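Local coordinates for protein Ika8 (Synthetic construct, PDB 6G6P) that is a synthetic protein of eight WD repeats that folds into an eight-bladed beta-propeller, with no known biological function, at residues N26-G31 and K38-L43. Sequence-based numbering, arbitrary orientation.
Sequences NIVVSG and KVWDIL
The W40–S30 hydrogen bond is part of the Asp-His-Ser/Thr-Trp hydrogen-bond tetrad of a WD40 blade and ties together the two middle strands of its four-stranded sheet. Strands 27-31 and 38-41 run antiparallel, with V28–W40 and S30–K38 as hydrogen-bonded pairs and I27–D41 and V29–V39 as non-hydrogen-bonded pairs; V28 N to W40 O is 3.1 Å and W40 N to V28 O is 3.0 Å. Beyond the last bridge, I42 N still reaches N26 O at 2.7 Å, almost straight at the hydrogen.

The indole of W40 presents its edge to the neighbouring strand. CG is anti to the carbonyl carbon (chi1 -36°), and this carries CD1 past V28 O and aims NE1 at S30 OG, 3.1 Å away, with the hydroxyl in the ring plane and the N-H angle 175°. Thus S30 accepts from the tryptophan; its OG is also hydrogen-bonded to H14 NE2, so two rings grip one buried hydroxyl and fix its position. On the same face V28 CG2 packs on I42 CD1 at 3.6 Å, while F23 of the innermost strand touches both residues.

On the face that carries I27, V29 and V39, with D41 at its end, I27 CG2 meets V39 CG1 at 3.6 Å. V29 lies side by side with V39 and packs on L61 and F63 of the next blade; I27 also touches F63. D41 turns OD1 toward L43 N, a weak bond, and L43 rests its isobutyl group against N26.

These Trp-Ser-His links form part of the WD40 tetrad, with W40 and D41 supplying the dipeptide that names the fold.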
loop_
_atom_site.group_PDB
_atom_site.type_symbol
_atom_site.label_atom_id
_atom_site.label_comp_id
_atom_site.label_asym_id
_atom_site.label_seq_id
_atom_site.Cartn_x
_atom_site.Cartn_y
_atom_site.Cartn_z
ATOM N N ASN A 26 -15.250 11.179 2.855
ATOM C CA ASN A 26 -15.036 12.201 1.841
ATOM C C ASN A 26 -13.739 12.952 2.116
ATOM O O ASN A 26 -13.593 14.120 1.754
ATOM C CB ASN A 26 -16.227 13.156 1.794
ATOM C CG ASN A 26 -17.540 12.458 2.104
ATOM O OD1 ASN A 26 -17.941 11.526 1.407
ATOM N ND2 ASN A 26 -18.207 12.895 3.168
ATOM N N ILE A 27 -12.793 12.277 2.766
ATOM C CA ILE A 27 -11.533 12.864 3.200
ATOM C C ILE A 27 -10.397 12.152 2.481
ATOM O O ILE A 27 -10.397 10.920 2.373
ATOM C CB ILE A 27 -11.357 12.760 4.727
ATOM C CG1 ILE A 27 -12.546 13.398 5.453
ATOM C CG2 ILE A 27 -10.041 13.388 5.165
ATOM C CD1 ILE A 27 -12.454 14.907 5.580
ATOM N N VAL A 28 -9.439 12.927 1.983
ATOM C CA VAL A 28 -8.221 12.399 1.384
ATOM C C VAL A 28 -7.042 12.997 2.131
ATOM O O VAL A 28 -6.989 14.213 2.348
ATOM C CB VAL A 28 -8.134 12.716 -0.121
ATOM C CG1 VAL A 28 -6.688 12.637 -0.603
ATOM C CG2 VAL A 28 -9.007 11.763 -0.914
ATOM N N VAL A 29 -6.111 12.141 2.543
ATOM C CA VAL A 29 -4.857 12.564 3.151
ATOM C C VAL A 29 -3.737 12.224 2.178
ATOM O O VAL A 29 -3.664 11.096 1.675
ATOM C CB VAL A 29 -4.635 11.893 4.517
ATOM C CG1 VAL A 29 -3.348 12.394 5.150
ATOM C CG2 VAL A 29 -5.825 12.154 5.431
ATOM N N SER A 30 -2.881 13.203 1.899
ATOM C CA SER A 30 -1.793 13.041 0.947
ATOM C C SER A 30 -0.489 13.501 1.578
ATOM O O SER A 30 -0.441 14.548 2.231
ATOM C CB SER A 30 -2.062 13.831 -0.344
ATOM O OG SER A 30 -2.233 15.214 -0.080
ATOM N N GLY A 31 0.564 12.711 1.383
ATOM C CA GLY A 31 1.891 13.035 1.874
ATOM C C GLY A 31 2.835 13.282 0.714
ATOM O O GLY A 31 2.685 12.696 -0.360
ATOM N N LYS A 38 -1.432 17.009 3.762
ATOM C CA LYS A 38 -2.595 17.847 3.513
ATOM C C LYS A 38 -3.861 17.008 3.571
ATOM O O LYS A 38 -3.879 15.858 3.122
ATOM C CB LYS A 38 -2.481 18.553 2.156
ATOM C CG LYS A 38 -1.415 19.639 2.137
ATOM C CD LYS A 38 -1.314 20.325 0.785
ATOM C CE LYS A 38 -0.064 21.189 0.712
ATOM N NZ LYS A 38 -0.218 22.320 -0.244
ATOM N N VAL A 39 -4.915 17.591 4.133
ATOM C CA VAL A 39 -6.214 16.943 4.266
ATOM C C VAL A 39 -7.217 17.717 3.423
ATOM O O VAL A 39 -7.321 18.943 3.547
ATOM C CB VAL A 39 -6.662 16.876 5.738
ATOM C CG1 VAL A 39 -8.034 16.243 5.848
ATOM C CG2 VAL A 39 -5.643 16.105 6.566
ATOM N N TRP A 40 -7.942 17.006 2.562
ATOM C CA TRP A 40 -8.902 17.620 1.656
ATOM C C TRP A 40 -10.289 17.029 1.868
ATOM O O TRP A 40 -10.439 15.849 2.196
ATOM C CB TRP A 40 -8.504 17.432 0.182
ATOM C CG TRP A 40 -7.033 17.473 -0.081
ATOM C CD1 TRP A 40 -6.147 16.444 0.058
ATOM C CD2 TRP A 40 -6.275 18.594 -0.554
ATOM N NE1 TRP A 40 -4.883 16.857 -0.286
ATOM C CE2 TRP A 40 -4.934 18.172 -0.666
ATOM C CE3 TRP A 40 -6.598 19.914 -0.886
ATOM C CZ2 TRP A 40 -3.919 19.023 -1.098
ATOM C CZ3 TRP A 40 -5.587 20.756 -1.314
ATOM C CH2 TRP A 40 -4.263 20.307 -1.416
ATOM N N ASP A 41 -11.300 17.869 1.670
ATOM C CA ASP A 41 -12.694 17.447 1.654
ATOM C C ASP A 41 -13.118 17.274 0.202
ATOM O O ASP A 41 -13.110 18.239 -0.568
ATOM C CB ASP A 41 -13.580 18.470 2.366
ATOM C CG ASP A 41 -15.025 18.011 2.501
ATOM O OD1 ASP A 41 -15.319 16.832 2.209
ATOM O OD2 ASP A 41 -15.868 18.838 2.907
ATOM N N ILE A 42 -13.478 16.045 -0.170
ATOM C CA ILE A 42 -13.794 15.754 -1.564
ATOM C C ILE A 42 -15.055 16.490 -2.011
ATOM O O ILE A 42 -15.168 16.893 -3.172
ATOM C CB ILE A 42 -13.910 14.229 -1.762
ATOM C CG1 ILE A 42 -12.572 13.554 -1.456
ATOM C CG2 ILE A 42 -14.341 13.896 -3.176
ATOM C CD1 ILE A 42 -11.539 13.729 -2.549
ATOM N N LEU A 43 -16.011 16.702 -1.109
ATOM C CA LEU A 43 -17.273 17.312 -1.520
ATOM C C LEU A 43 -17.091 18.776 -1.917
ATOM O O LEU A 43 -17.713 19.247 -2.877
ATOM C CB LEU A 43 -18.299 17.180 -0.399
ATOM C CG LEU A 43 -18.545 15.753 0.096
ATOM C CD1 LEU A 43 -19.747 15.707 1.025
ATOM C CD2 LEU A 43 -18.731 14.798 -1.075
#